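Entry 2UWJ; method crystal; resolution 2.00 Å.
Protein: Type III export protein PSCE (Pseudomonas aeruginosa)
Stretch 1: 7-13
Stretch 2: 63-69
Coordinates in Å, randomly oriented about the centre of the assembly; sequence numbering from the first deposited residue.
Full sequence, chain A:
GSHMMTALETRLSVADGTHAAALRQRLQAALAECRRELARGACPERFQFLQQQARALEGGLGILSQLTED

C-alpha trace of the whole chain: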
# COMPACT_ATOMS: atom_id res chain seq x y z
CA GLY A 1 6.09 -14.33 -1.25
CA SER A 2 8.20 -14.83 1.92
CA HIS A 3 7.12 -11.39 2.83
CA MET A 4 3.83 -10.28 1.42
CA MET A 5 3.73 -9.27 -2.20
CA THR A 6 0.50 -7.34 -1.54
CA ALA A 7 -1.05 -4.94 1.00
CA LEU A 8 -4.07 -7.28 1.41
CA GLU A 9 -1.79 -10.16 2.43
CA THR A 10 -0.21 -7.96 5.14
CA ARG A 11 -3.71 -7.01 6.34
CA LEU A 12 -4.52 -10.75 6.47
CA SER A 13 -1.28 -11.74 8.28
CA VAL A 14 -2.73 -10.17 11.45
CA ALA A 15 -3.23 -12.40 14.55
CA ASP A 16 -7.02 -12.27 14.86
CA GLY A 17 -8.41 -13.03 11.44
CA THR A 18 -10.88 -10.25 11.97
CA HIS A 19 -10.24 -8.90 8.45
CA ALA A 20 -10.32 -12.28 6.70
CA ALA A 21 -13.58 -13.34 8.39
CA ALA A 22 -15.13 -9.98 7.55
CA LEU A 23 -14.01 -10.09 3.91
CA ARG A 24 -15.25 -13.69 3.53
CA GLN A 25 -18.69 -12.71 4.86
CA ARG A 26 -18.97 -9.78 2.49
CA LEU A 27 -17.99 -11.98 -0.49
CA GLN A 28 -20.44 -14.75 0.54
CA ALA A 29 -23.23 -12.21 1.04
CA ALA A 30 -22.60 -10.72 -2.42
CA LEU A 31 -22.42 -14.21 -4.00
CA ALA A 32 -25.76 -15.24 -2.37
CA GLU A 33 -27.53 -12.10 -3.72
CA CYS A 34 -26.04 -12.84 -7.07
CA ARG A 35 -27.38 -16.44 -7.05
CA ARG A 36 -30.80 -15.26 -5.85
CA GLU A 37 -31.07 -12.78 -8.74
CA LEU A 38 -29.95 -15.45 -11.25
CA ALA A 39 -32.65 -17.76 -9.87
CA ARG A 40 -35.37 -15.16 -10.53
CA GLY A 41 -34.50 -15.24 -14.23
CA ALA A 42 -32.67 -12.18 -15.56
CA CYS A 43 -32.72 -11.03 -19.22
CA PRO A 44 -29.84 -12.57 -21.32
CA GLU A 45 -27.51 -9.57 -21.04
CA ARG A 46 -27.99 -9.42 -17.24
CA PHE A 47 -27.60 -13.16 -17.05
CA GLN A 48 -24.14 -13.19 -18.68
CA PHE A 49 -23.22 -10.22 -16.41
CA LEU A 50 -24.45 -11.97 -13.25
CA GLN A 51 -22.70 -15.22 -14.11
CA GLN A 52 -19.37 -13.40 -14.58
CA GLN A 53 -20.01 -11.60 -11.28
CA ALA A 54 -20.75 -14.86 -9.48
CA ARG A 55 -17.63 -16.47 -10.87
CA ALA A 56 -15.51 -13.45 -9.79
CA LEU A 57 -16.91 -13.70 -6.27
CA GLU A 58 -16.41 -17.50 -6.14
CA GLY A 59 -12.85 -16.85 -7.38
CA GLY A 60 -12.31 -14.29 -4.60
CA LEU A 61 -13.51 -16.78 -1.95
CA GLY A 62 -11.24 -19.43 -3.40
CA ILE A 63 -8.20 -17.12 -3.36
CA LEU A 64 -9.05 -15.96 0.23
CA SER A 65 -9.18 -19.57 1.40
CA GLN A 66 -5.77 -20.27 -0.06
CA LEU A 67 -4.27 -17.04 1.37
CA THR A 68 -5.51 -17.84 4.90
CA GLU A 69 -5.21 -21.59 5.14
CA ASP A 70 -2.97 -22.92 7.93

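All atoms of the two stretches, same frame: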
# COMPACT_ATOMS: atom_id res chain seq x y z
N ALA A 7 -0.53 -5.61 -0.20
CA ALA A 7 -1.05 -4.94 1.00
C ALA A 7 -2.11 -5.83 1.68
O ALA A 7 -2.11 -6.01 2.89
CB ALA A 7 -1.65 -3.57 0.61
N LEU A 8 -3.02 -6.39 0.87
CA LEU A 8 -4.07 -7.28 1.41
C LEU A 8 -3.44 -8.42 2.22
O LEU A 8 -3.86 -8.72 3.33
CB LEU A 8 -4.92 -7.85 0.24
CG LEU A 8 -5.81 -9.07 0.59
CD1 LEU A 8 -6.91 -8.64 1.56
CD2 LEU A 8 -6.43 -9.59 -0.72
N GLU A 9 -2.41 -9.06 1.68
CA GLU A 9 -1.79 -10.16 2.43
C GLU A 9 -1.23 -9.68 3.78
O GLU A 9 -1.29 -10.40 4.77
CB GLU A 9 -0.67 -10.81 1.60
CG GLU A 9 -1.24 -11.61 0.43
CD GLU A 9 -0.17 -11.95 -0.59
OE1 GLU A 9 0.57 -12.95 -0.37
OE2 GLU A 9 -0.06 -11.20 -1.58
N THR A 10 -0.70 -8.45 3.84
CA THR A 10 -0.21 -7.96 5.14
C THR A 10 -1.43 -7.82 6.06
O THR A 10 -1.43 -8.29 7.21
CB THR A 10 0.52 -6.62 4.96
OG1 THR A 10 1.64 -6.83 4.09
CG2 THR A 10 1.01 -6.06 6.29
N ARG A 11 -2.48 -7.18 5.56
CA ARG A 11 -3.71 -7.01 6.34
C ARG A 11 -4.14 -8.38 6.89
O ARG A 11 -4.45 -8.51 8.08
CB ARG A 11 -4.80 -6.42 5.45
CG ARG A 11 -5.65 -5.34 6.04
CD ARG A 11 -5.89 -4.23 4.97
NE ARG A 11 -6.64 -4.65 3.77
CZ ARG A 11 -6.29 -4.39 2.50
NH1 ARG A 11 -5.19 -3.71 2.22
NH2 ARG A 11 -7.06 -4.81 1.51
N LEU A 12 -4.13 -9.40 6.05
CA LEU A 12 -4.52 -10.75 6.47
C LEU A 12 -3.50 -11.50 7.35
O LEU A 12 -3.83 -12.53 7.92
CB LEU A 12 -4.79 -11.62 5.23
CG LEU A 12 -5.86 -11.26 4.21
CD1 LEU A 12 -5.70 -12.19 2.99
CD2 LEU A 12 -7.26 -11.39 4.81
N SER A 13 -2.27 -11.03 7.47
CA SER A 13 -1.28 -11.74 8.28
C SER A 13 -1.45 -11.44 9.79
O SER A 13 -0.69 -11.96 10.63
CB SER A 13 0.13 -11.36 7.84
OG SER A 13 0.45 -10.03 8.25
N ILE A 63 -9.54 -17.66 -3.63
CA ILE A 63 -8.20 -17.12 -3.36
C ILE A 63 -8.08 -16.86 -1.83
O ILE A 63 -7.08 -17.23 -1.22
CB ILE A 63 -7.98 -15.85 -4.16
CG1 ILE A 63 -7.91 -16.23 -5.67
CG2 ILE A 63 -6.70 -15.06 -3.59
CD1 ILE A 63 -8.11 -15.07 -6.61
N LEU A 64 -9.10 -16.26 -1.21
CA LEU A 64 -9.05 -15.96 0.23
C LEU A 64 -8.77 -17.22 1.06
O LEU A 64 -7.95 -17.20 1.98
CB LEU A 64 -10.35 -15.33 0.69
CG LEU A 64 -10.39 -14.94 2.19
CD1 LEU A 64 -9.24 -13.93 2.56
CD2 LEU A 64 -11.78 -14.25 2.44
N SER A 65 -9.41 -18.31 0.70
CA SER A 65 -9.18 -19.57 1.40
C SER A 65 -7.75 -19.99 1.29
O SER A 65 -7.17 -20.43 2.28
CB SER A 65 -10.04 -20.70 0.84
OG SER A 65 -11.37 -20.47 1.22
N GLN A 66 -7.18 -19.90 0.11
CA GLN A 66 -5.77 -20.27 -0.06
C GLN A 66 -4.81 -19.29 0.66
O GLN A 66 -3.77 -19.70 1.20
CB GLN A 66 -5.41 -20.33 -1.55
CG GLN A 66 -4.39 -21.43 -1.86
CD GLN A 66 -3.05 -20.90 -2.36
OE1 GLN A 66 -2.32 -20.19 -1.64
NE2 GLN A 66 -2.70 -21.24 -3.59
N LEU A 67 -5.15 -18.01 0.69
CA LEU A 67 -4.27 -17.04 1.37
C LEU A 67 -4.27 -17.22 2.91
O LEU A 67 -3.28 -16.89 3.59
CB LEU A 67 -4.70 -15.59 1.03
CG LEU A 67 -4.57 -15.15 -0.46
CD1 LEU A 67 -4.95 -13.65 -0.61
CD2 LEU A 67 -3.15 -15.35 -0.93
N THR A 68 -5.36 -17.72 3.46
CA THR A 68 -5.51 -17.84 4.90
C THR A 68 -5.46 -19.24 5.45
O THR A 68 -5.66 -19.41 6.65
CB THR A 68 -6.85 -17.25 5.37
OG1 THR A 68 -7.92 -18.00 4.78
CG2 THR A 68 -6.96 -15.79 4.98
N GLU A 69 -5.22 -20.24 4.62
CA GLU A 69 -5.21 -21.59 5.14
C GLU A 69 -3.93 -21.87 5.90
O GLU A 69 -2.84 -21.47 5.47
CB GLU A 69 -5.38 -22.60 4.02
CG GLU A 69 -4.13 -22.88 3.25
CD GLU A 69 -4.40 -23.83 2.12
OE1 GLU A 69 -3.43 -24.21 1.42
OE2 GLU A 69 -5.59 -24.18 1.92

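What does the start of stretch 1 bring to the contact? Ala7 lies out of reach, but its carbonyl accepts the backbone bond from Arg11 N and so helps hold the helix. Leu8 makes the first touch: its CA-to-CB bond points toward stretch 2, and Leu8 CD2 comes within 4.3 Å of Leu67 CD1, an apolar meeting of methyl groups.

How does an acidic residue fit beside a leucine? The CA-to-CB bond of Glu9 points sideways and the residue offers its aliphatic part, with Glu9 CG 4.4 Å from Leu67 CD1, while OE2 is hydrogen-bonded to a residue just outside the stretch. Thr10 and Arg11, next along the helix, take no part.

Why does Leu12 dominate this side? One turn after Leu8, its CA-to-CB bond also points toward stretch 2; both methyls lie against Leu64 and Thr68, and CD1 also meets Leu67. Leu12 CD2 lies 3.9 Å from Leu64 CD1, and Leu12 CD1 sits 4.0 Å from Leu67 CD1 and 4.3 Å from Thr68 CG2. Thr68 OG1 donates to Leu64 O at 2.9 Å, within its own helix, while its methyl faces Leu12.

What holds the two helices together here? No hydrogen bond crosses between them; packing of carbon atoms makes the contact. The axes come no nearer than 11.1 Å, and with a crossing angle of -57° and 201 Å² buried in all, the meeting is local, centred on Leu12 and Leu67.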